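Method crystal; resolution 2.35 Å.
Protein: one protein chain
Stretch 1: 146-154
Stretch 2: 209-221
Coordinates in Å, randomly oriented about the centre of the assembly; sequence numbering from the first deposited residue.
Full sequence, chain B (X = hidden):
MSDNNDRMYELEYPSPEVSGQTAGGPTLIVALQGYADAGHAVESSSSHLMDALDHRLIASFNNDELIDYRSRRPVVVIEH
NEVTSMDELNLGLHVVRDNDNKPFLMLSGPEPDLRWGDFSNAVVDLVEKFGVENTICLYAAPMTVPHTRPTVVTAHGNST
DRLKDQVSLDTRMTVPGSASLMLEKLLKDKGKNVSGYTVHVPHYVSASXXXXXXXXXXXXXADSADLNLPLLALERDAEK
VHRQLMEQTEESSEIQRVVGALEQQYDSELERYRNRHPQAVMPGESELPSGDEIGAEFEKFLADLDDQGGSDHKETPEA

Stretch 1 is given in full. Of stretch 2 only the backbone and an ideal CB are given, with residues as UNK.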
ATOM      1  N   PRO B 146     -14.823 -29.241   3.329  1.00 42.82           N
ATOM      2  CA  PRO B 146     -15.373 -29.229   4.698  1.00 42.66           C
ATOM      3  C   PRO B 146     -14.353 -29.487   5.809  1.00 42.70           C
ATOM      4  O   PRO B 146     -13.359 -30.172   5.577  1.00 42.93           O
ATOM      5  CB  PRO B 146     -16.391 -30.376   4.662  1.00 42.65           C
ATOM      6  CG  PRO B 146     -15.874 -31.331   3.590  1.00 41.72           C
ATOM      7  CD  PRO B 146     -14.904 -30.579   2.705  1.00 42.04           C
ATOM      8  N   HIS B 147     -14.626 -28.989   7.017  1.00 42.79           N
ATOM      9  CA  HIS B 147     -13.794 -29.338   8.175  1.00 43.43           C
ATOM     10  C   HIS B 147     -13.891 -30.809   8.557  1.00 44.07           C
ATOM     11  O   HIS B 147     -13.080 -31.307   9.364  1.00 44.12           O
ATOM     12  CB  HIS B 147     -14.109 -28.443   9.407  1.00 43.81           C
ATOM     13  CG  HIS B 147     -15.406 -28.761  10.084  1.00 43.39           C
ATOM     14  ND1 HIS B 147     -16.604 -28.205   9.690  1.00 43.58           N
ATOM     15  CD2 HIS B 147     -15.691 -29.557  11.146  1.00 43.07           C
ATOM     16  CE1 HIS B 147     -17.573 -28.656  10.469  1.00 43.17           C
ATOM     17  NE2 HIS B 147     -17.045 -29.479  11.359  1.00 43.43           N
ATOM     18  N   THR B 148     -14.884 -31.497   7.985  1.00 44.87           N
ATOM     19  CA  THR B 148     -15.203 -32.895   8.330  1.00 46.02           C
ATOM     20  C   THR B 148     -14.473 -33.922   7.456  1.00 46.34           C
ATOM     21  O   THR B 148     -14.750 -35.111   7.532  1.00 46.56           O
ATOM     22  CB  THR B 148     -16.729 -33.150   8.253  1.00 46.68           C
ATOM     23  OG1 THR B 148     -17.217 -32.652   7.005  1.00 47.79           O
ATOM     24  CG2 THR B 148     -17.503 -32.435   9.423  1.00 45.80           C
ATOM     25  N   ARG B 149     -13.546 -33.461   6.623  1.00 46.84           N
ATOM     26  CA  ARG B 149     -12.784 -34.341   5.726  1.00 47.47           C
ATOM     27  C   ARG B 149     -11.280 -34.051   5.868  1.00 47.94           C
ATOM     28  O   ARG B 149     -10.911 -32.925   6.210  1.00 48.25           O
ATOM     29  CB  ARG B 149     -13.241 -34.139   4.276  1.00 47.07           C
ATOM     30  CG  ARG B 149     -14.637 -34.655   3.998  1.00 47.14           C
ATOM     31  CD  ARG B 149     -14.643 -36.182   4.073  1.00 49.17           C
ATOM     32  NE  ARG B 149     -15.922 -36.754   3.675  1.00 48.08           N
ATOM     33  CZ  ARG B 149     -16.952 -36.974   4.499  1.00 48.57           C
ATOM     34  NH1 ARG B 149     -16.893 -36.669   5.804  1.00 44.83           N
ATOM     35  NH2 ARG B 149     -18.061 -37.497   4.001  1.00 47.72           N
ATOM     36  N   PRO B 150     -10.413 -35.055   5.603  1.00 48.33           N
ATOM     37  CA  PRO B 150      -8.958 -34.793   5.722  1.00 48.31           C
ATOM     38  C   PRO B 150      -8.522 -33.554   4.923  1.00 48.75           C
ATOM     39  O   PRO B 150      -9.130 -33.234   3.889  1.00 48.42           O
ATOM     40  CB  PRO B 150      -8.303 -36.058   5.151  1.00 47.97           C
ATOM     41  CG  PRO B 150      -9.371 -37.147   5.221  1.00 47.92           C
ATOM     42  CD  PRO B 150     -10.714 -36.442   5.166  1.00 48.19           C
ATOM     43  N   THR B 151      -7.495 -32.858   5.432  1.00 49.05           N
ATOM     44  CA  THR B 151      -6.900 -31.691   4.758  1.00 48.90           C
ATOM     45  C   THR B 151      -6.011 -32.071   3.564  1.00 49.05           C
ATOM     46  O   THR B 151      -5.035 -32.813   3.688  1.00 48.82           O
ATOM     47  CB  THR B 151      -6.146 -30.766   5.749  1.00 49.09           C
ATOM     48  OG1 THR B 151      -7.073 -30.240   6.703  1.00 48.54           O
ATOM     49  CG2 THR B 151      -5.514 -29.591   5.024  1.00 49.17           C
ATOM     50  N   VAL B 152      -6.368 -31.545   2.404  1.00 49.11           N
ATOM     51  CA  VAL B 152      -5.642 -31.831   1.188  1.00 49.96           C
ATOM     52  C   VAL B 152      -4.537 -30.789   0.896  1.00 50.60           C
ATOM     53  O   VAL B 152      -4.656 -29.610   1.263  1.00 50.78           O
ATOM     54  CB  VAL B 152      -6.620 -31.909   0.016  1.00 49.88           C
ATOM     55  CG1 VAL B 152      -5.886 -31.802  -1.320  1.00 49.98           C
ATOM     56  CG2 VAL B 152      -7.431 -33.204   0.121  1.00 50.18           C
ATOM     57  N   VAL B 153      -3.465 -31.262   0.263  1.00 50.38           N
ATOM     58  CA  VAL B 153      -2.388 -30.441  -0.248  1.00 50.57           C
ATOM     59  C   VAL B 153      -2.195 -30.730  -1.745  1.00 50.25           C
ATOM     60  O   VAL B 153      -2.067 -31.881  -2.166  1.00 49.49           O
ATOM     61  CB  VAL B 153      -1.069 -30.691   0.538  1.00 51.01           C
ATOM     62  CG1 VAL B 153       0.169 -30.186  -0.244  1.00 52.87           C
ATOM     63  CG2 VAL B 153      -1.121 -29.994   1.858  1.00 51.05           C
ATOM     64  N   THR B 154      -2.190 -29.675  -2.550  1.00 49.91           N
ATOM     65  CA  THR B 154      -1.860 -29.820  -3.968  1.00 49.67           C
ATOM     66  C   THR B 154      -0.464 -29.247  -4.245  1.00 48.86           C
ATOM     67  O   THR B 154       0.029 -28.428  -3.480  1.00 49.06           O
ATOM     68  CB  THR B 154      -2.927 -29.195  -4.882  1.00 49.21           C
ATOM     69  OG1 THR B 154      -3.168 -27.866  -4.471  1.00 50.24           O
ATOM     70  CG2 THR B 154      -4.234 -29.955  -4.785  1.00 50.78           C
ATOM     71  N   UNK B 209      -7.181 -19.499  13.133  1.00 48.70           N
ATOM     72  CA  UNK B 209      -6.230 -20.614  13.056  1.00 48.16           C
ATOM     73  C   UNK B 209      -6.907 -21.966  12.773  1.00 47.05           C
ATOM     74  O   UNK B 209      -7.866 -22.351  13.440  1.00 48.21           O
ATOM     75  CB  UNK B 209      -5.441 -20.704  14.364  1.00 48.16           C
ATOM     76  N   UNK B 210      -6.427 -22.655  11.754  1.00 45.49           N
ATOM     77  CA  UNK B 210      -6.886 -24.005  11.420  1.00 43.67           C
ATOM     78  C   UNK B 210      -5.673 -24.964  11.434  1.00 42.34           C
ATOM     79  O   UNK B 210      -5.081 -25.256  10.399  1.00 41.08           O
ATOM     80  CB  UNK B 210      -7.582 -24.020  10.057  1.00 43.67           C
ATOM     81  N   UNK B 211      -5.273 -25.409  12.636  1.00 42.84           N
ATOM     82  CA  UNK B 211      -4.064 -26.264  12.807  1.00 43.14           C
ATOM     83  C   UNK B 211      -3.968 -27.535  11.993  1.00 43.30           C
ATOM     84  O   UNK B 211      -2.856 -27.989  11.733  1.00 45.21           O
ATOM     85  CB  UNK B 211      -3.955 -26.669  14.278  1.00 43.14           C
ATOM     86  N   UNK B 212      -5.083 -28.135  11.592  1.00 43.33           N
ATOM     87  CA  UNK B 212      -5.006 -29.337  10.732  1.00 42.95           C
ATOM     88  C   UNK B 212      -4.223 -29.033   9.420  1.00 42.91           C
ATOM     89  O   UNK B 212      -3.527 -29.898   8.859  1.00 43.20           O
ATOM     90  CB  UNK B 212      -6.414 -29.835  10.401  1.00 42.95           C
ATOM     91  N   UNK B 213      -4.306 -27.783   8.961  1.00 43.03           N
ATOM     92  CA  UNK B 213      -3.626 -27.355   7.734  1.00 42.16           C
ATOM     93  C   UNK B 213      -2.122 -27.144   7.967  1.00 41.95           C
ATOM     94  O   UNK B 213      -1.307 -27.545   7.153  1.00 42.61           O
ATOM     95  CB  UNK B 213      -4.258 -26.066   7.206  1.00 42.16           C
ATOM     96  N   UNK B 214      -1.759 -26.538   9.086  1.00 42.30           N
ATOM     97  CA  UNK B 214      -0.361 -26.421   9.489  1.00 43.42           C
ATOM     98  C   UNK B 214       0.255 -27.814   9.509  1.00 44.73           C
ATOM     99  O   UNK B 214       1.239 -28.064   8.806  1.00 44.49           O
ATOM    100  CB  UNK B 214      -0.231 -25.744  10.855  1.00 43.42           C
ATOM    101  N   UNK B 215      -0.376 -28.717  10.270  1.00 46.34           N
ATOM    102  CA  UNK B 215      -0.006 -30.142  10.349  1.00 47.23           C
ATOM    103  C   UNK B 215       0.197 -30.779   8.983  1.00 47.38           C
ATOM    104  O   UNK B 215       1.238 -31.377   8.706  1.00 47.08           O
ATOM    105  CB  UNK B 215      -1.082 -30.920  11.110  1.00 47.23           C
ATOM    106  N   UNK B 216      -0.800 -30.621   8.122  1.00 47.79           N
ATOM    107  CA  UNK B 216      -0.705 -31.124   6.767  1.00 47.75           C
ATOM    108  C   UNK B 216       0.508 -30.560   6.017  1.00 47.63           C
ATOM    109  O   UNK B 216       1.254 -31.332   5.407  1.00 48.02           O
ATOM    110  CB  UNK B 216      -1.990 -30.794   6.005  1.00 47.75           C
ATOM    111  N   UNK B 217       0.710 -29.231   6.045  1.00 47.01           N
ATOM    112  CA  UNK B 217       1.892 -28.646   5.382  1.00 46.50           C
ATOM    113  C   UNK B 217       3.186 -29.239   5.951  1.00 45.98           C
ATOM    114  O   UNK B 217       4.078 -29.594   5.203  1.00 45.32           O
ATOM    115  CB  UNK B 217       1.899 -27.125   5.545  1.00 46.50           C
ATOM    116  N   UNK B 218       3.258 -29.363   7.271  1.00 45.82           N
ATOM    117  CA  UNK B 218       4.463 -29.850   7.896  1.00 47.32           C
ATOM    118  C   UNK B 218       4.752 -31.335   7.552  1.00 48.71           C
ATOM    119  O   UNK B 218       5.895 -31.696   7.235  1.00 48.83           O
ATOM    120  CB  UNK B 218       4.352 -29.669   9.411  1.00 47.32           C
ATOM    121  N   UNK B 219       3.721 -32.184   7.578  1.00 49.31           N
ATOM    122  CA  UNK B 219       3.926 -33.580   7.220  1.00 50.37           C
ATOM    123  C   UNK B 219       4.230 -33.756   5.727  1.00 50.08           C
ATOM    124  O   UNK B 219       4.952 -34.667   5.347  1.00 49.27           O
ATOM    125  CB  UNK B 219       2.691 -34.399   7.600  1.00 50.37           C
ATOM    126  N   UNK B 220       3.749 -32.839   4.887  1.00 50.85           N
ATOM    127  CA  UNK B 220       4.126 -32.876   3.469  1.00 51.09           C
ATOM    128  C   UNK B 220       5.620 -32.569   3.292  1.00 51.42           C
ATOM    129  O   UNK B 220       6.295 -33.155   2.449  1.00 51.37           O
ATOM    130  CB  UNK B 220       3.285 -31.879   2.669  1.00 51.09           C
ATOM    131  N   UNK B 221       6.111 -31.648   4.107  1.00 51.66           N
ATOM    132  CA  UNK B 221       7.517 -31.286   4.151  1.00 51.97           C
ATOM    133  C   UNK B 221       8.365 -32.408   4.751  1.00 52.15           C
ATOM    134  O   UNK B 221       9.384 -32.780   4.173  1.00 52.38           O
ATOM    135  CB  UNK B 221       7.703 -29.997   4.954  1.00 51.97           C
TER

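Position 209 lies out of reach of stretch 1. Its phi of -50° suits proline. It is Pro209.

At position 210 CA-to-CB points toward stretch 1, yet nothing of that stretch lies within 5.5 Å of the ideal CB. The space between leaves room for a long or aromatic side chain, with the turn at His147 and Thr151 OG1 beyond. The residue is Tyr210, with chi1 t. Its OH reaches 3.4 Å from His147 CA. Thr151 OG1 sits at the ring edge, 3.9 Å from Tyr210 CE2. A water joins the two stretches here: it donates to His147 O at 3.3 Å and is hydrogen-bonded to Tyr210 OH at 2.7 Å.

Position 211 is out of reach. Phi is -54°, and its N lies near the start of the helix, where a proline costs little. It is Pro211.

At position 212 the ideal CB points toward stretch 1 and is already 3.8 Å from Thr151 OG1. A small side chain such as alanine or serine would suit. It is Ala212, whose CB stays at that distance.

Position 213 has the CA nearest to stretch 1, 6.2 Å from the CA of Thr151. Its CB points sideways, 4.3 Å from Thr151 CG2. Small or medium apolar residues would fit. It is Ala213; its CA lies 4.0 Å from Thr151 CG2.

Positions 214 and 215 are out of reach, so stretch 1 sets no preference. They are Thr214 and Leu215.

Position 216 points toward stretch 1. Its ideal CB lies 3.9 Å from Thr151 CG2 and 4.3 Å from Val153 CG2. The carbonyl of Thr151 is an acceptor nearby. An apolar residue could pack here; a long chain with a donor could do both. It is Lys216. Its CG lies 3.5 Å from Val153 CG2 and 3.3 Å from Thr151 O. The chain curls back, so that NZ gives a weak hydrogen bond to Thr151 O at 3.4 Å.

Position 217 points sideways, with nothing of stretch 1 within 5.5 Å of its ideal CB; a longer apolar chain could come nearer. It is Leu217; its closest approach is 4.6 Å, from CD2 to Val153 CG2.

Position 218 is out of reach, and 219 points sideways without contact: Leu218 and Gln219.

Position 220 points toward Val153, with the ideal CB 4.6 Å from its CG1. Alanine, serine or a modest apolar residue would suit. It is Ser220. Its OG donates to Lys216 O at 2.7 Å, one helical turn back, and lies 3.9 Å from Val153 CG2.

Position 221 is out of reach: Ile221.

Stretch 2 (209-221) PYPAATLKLLQSI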
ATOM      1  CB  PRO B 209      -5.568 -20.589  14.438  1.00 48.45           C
ATOM      2  CG  PRO B 209      -5.601 -19.123  14.812  1.00 48.36           C
ATOM      3  CD  PRO B 209      -6.939 -18.656  14.322  1.00 48.33           C
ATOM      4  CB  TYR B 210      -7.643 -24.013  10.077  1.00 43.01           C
ATOM      5  CG  TYR B 210      -8.442 -25.262   9.850  1.00 42.49           C
ATOM      6  CD1 TYR B 210      -9.625 -25.501  10.554  1.00 45.25           C
ATOM      7  CD2 TYR B 210      -8.016 -26.216   8.937  1.00 41.59           C
ATOM      8  CE1 TYR B 210     -10.361 -26.671  10.333  1.00 44.77           C
ATOM      9  CE2 TYR B 210      -8.710 -27.362   8.718  1.00 41.84           C
ATOM     10  CZ  TYR B 210      -9.882 -27.599   9.417  1.00 43.87           C
ATOM     11  OH  TYR B 210     -10.570 -28.750   9.167  1.00 43.55           O
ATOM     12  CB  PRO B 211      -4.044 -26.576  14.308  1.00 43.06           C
ATOM     13  CG  PRO B 211      -4.837 -25.471  14.943  1.00 42.73           C
ATOM     14  CD  PRO B 211      -5.888 -25.066  13.939  1.00 42.61           C
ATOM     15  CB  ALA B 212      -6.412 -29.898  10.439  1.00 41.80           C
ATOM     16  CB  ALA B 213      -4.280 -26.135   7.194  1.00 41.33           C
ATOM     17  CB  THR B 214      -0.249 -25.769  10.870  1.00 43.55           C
ATOM     18  OG1 THR B 214      -1.024 -24.563  10.876  1.00 43.98           O
ATOM     19  CG2 THR B 214       1.225 -25.475  11.271  1.00 41.71           C
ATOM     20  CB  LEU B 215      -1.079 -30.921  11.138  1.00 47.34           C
ATOM     21  CG  LEU B 215      -0.803 -32.369  11.577  1.00 47.80           C
ATOM     22  CD1 LEU B 215       0.485 -32.541  12.431  1.00 50.52           C
ATOM     23  CD2 LEU B 215      -1.985 -32.910  12.358  1.00 48.38           C
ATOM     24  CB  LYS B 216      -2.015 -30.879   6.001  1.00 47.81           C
ATOM     25  CG  LYS B 216      -2.145 -31.708   4.723  1.00 50.31           C
ATOM     26  CD  LYS B 216      -1.924 -33.204   5.004  1.00 54.15           C
ATOM     27  CE  LYS B 216      -1.232 -33.903   3.827  1.00 58.44           C
ATOM     28  NZ  LYS B 216      -2.196 -34.370   2.790  1.00 61.56           N
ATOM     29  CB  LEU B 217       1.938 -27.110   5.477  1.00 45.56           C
ATOM     30  CG  LEU B 217       1.039 -26.244   4.603  1.00 44.26           C
ATOM     31  CD1 LEU B 217       1.126 -24.792   5.088  1.00 44.66           C
ATOM     32  CD2 LEU B 217       1.369 -26.344   3.102  1.00 42.86           C
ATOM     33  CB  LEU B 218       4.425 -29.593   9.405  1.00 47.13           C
ATOM     34  CG  LEU B 218       4.586 -28.135   9.866  1.00 47.37           C
ATOM     35  CD1 LEU B 218       4.634 -28.045  11.377  1.00 45.28           C
ATOM     36  CD2 LEU B 218       5.858 -27.512   9.261  1.00 45.10           C
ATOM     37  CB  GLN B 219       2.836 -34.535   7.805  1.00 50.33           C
ATOM     38  CG  GLN B 219       1.401 -34.389   7.318  1.00 51.34           C
ATOM     39  CD  GLN B 219       0.346 -34.906   8.348  1.00 52.82           C
ATOM     40  OE1 GLN B 219       0.679 -35.453   9.416  1.00 55.75           O
ATOM     41  NE2 GLN B 219      -0.934 -34.711   8.020  1.00 55.76           N
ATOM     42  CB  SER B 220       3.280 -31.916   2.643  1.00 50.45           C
ATOM     43  OG  SER B 220       1.912 -32.156   2.873  1.00 50.30           O
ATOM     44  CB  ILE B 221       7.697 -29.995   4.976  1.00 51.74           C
ATOM     45  CG1 ILE B 221       7.183 -28.790   4.194  1.00 51.49           C
ATOM     46  CG2 ILE B 221       9.148 -29.792   5.379  1.00 52.76           C
ATOM     47  CD1 ILE B 221       6.840 -27.659   5.106  1.00 52.13           C
TER
HETATM   48  O   HOH W   1     -11.488 -29.558  11.606  1.00 48.42           O
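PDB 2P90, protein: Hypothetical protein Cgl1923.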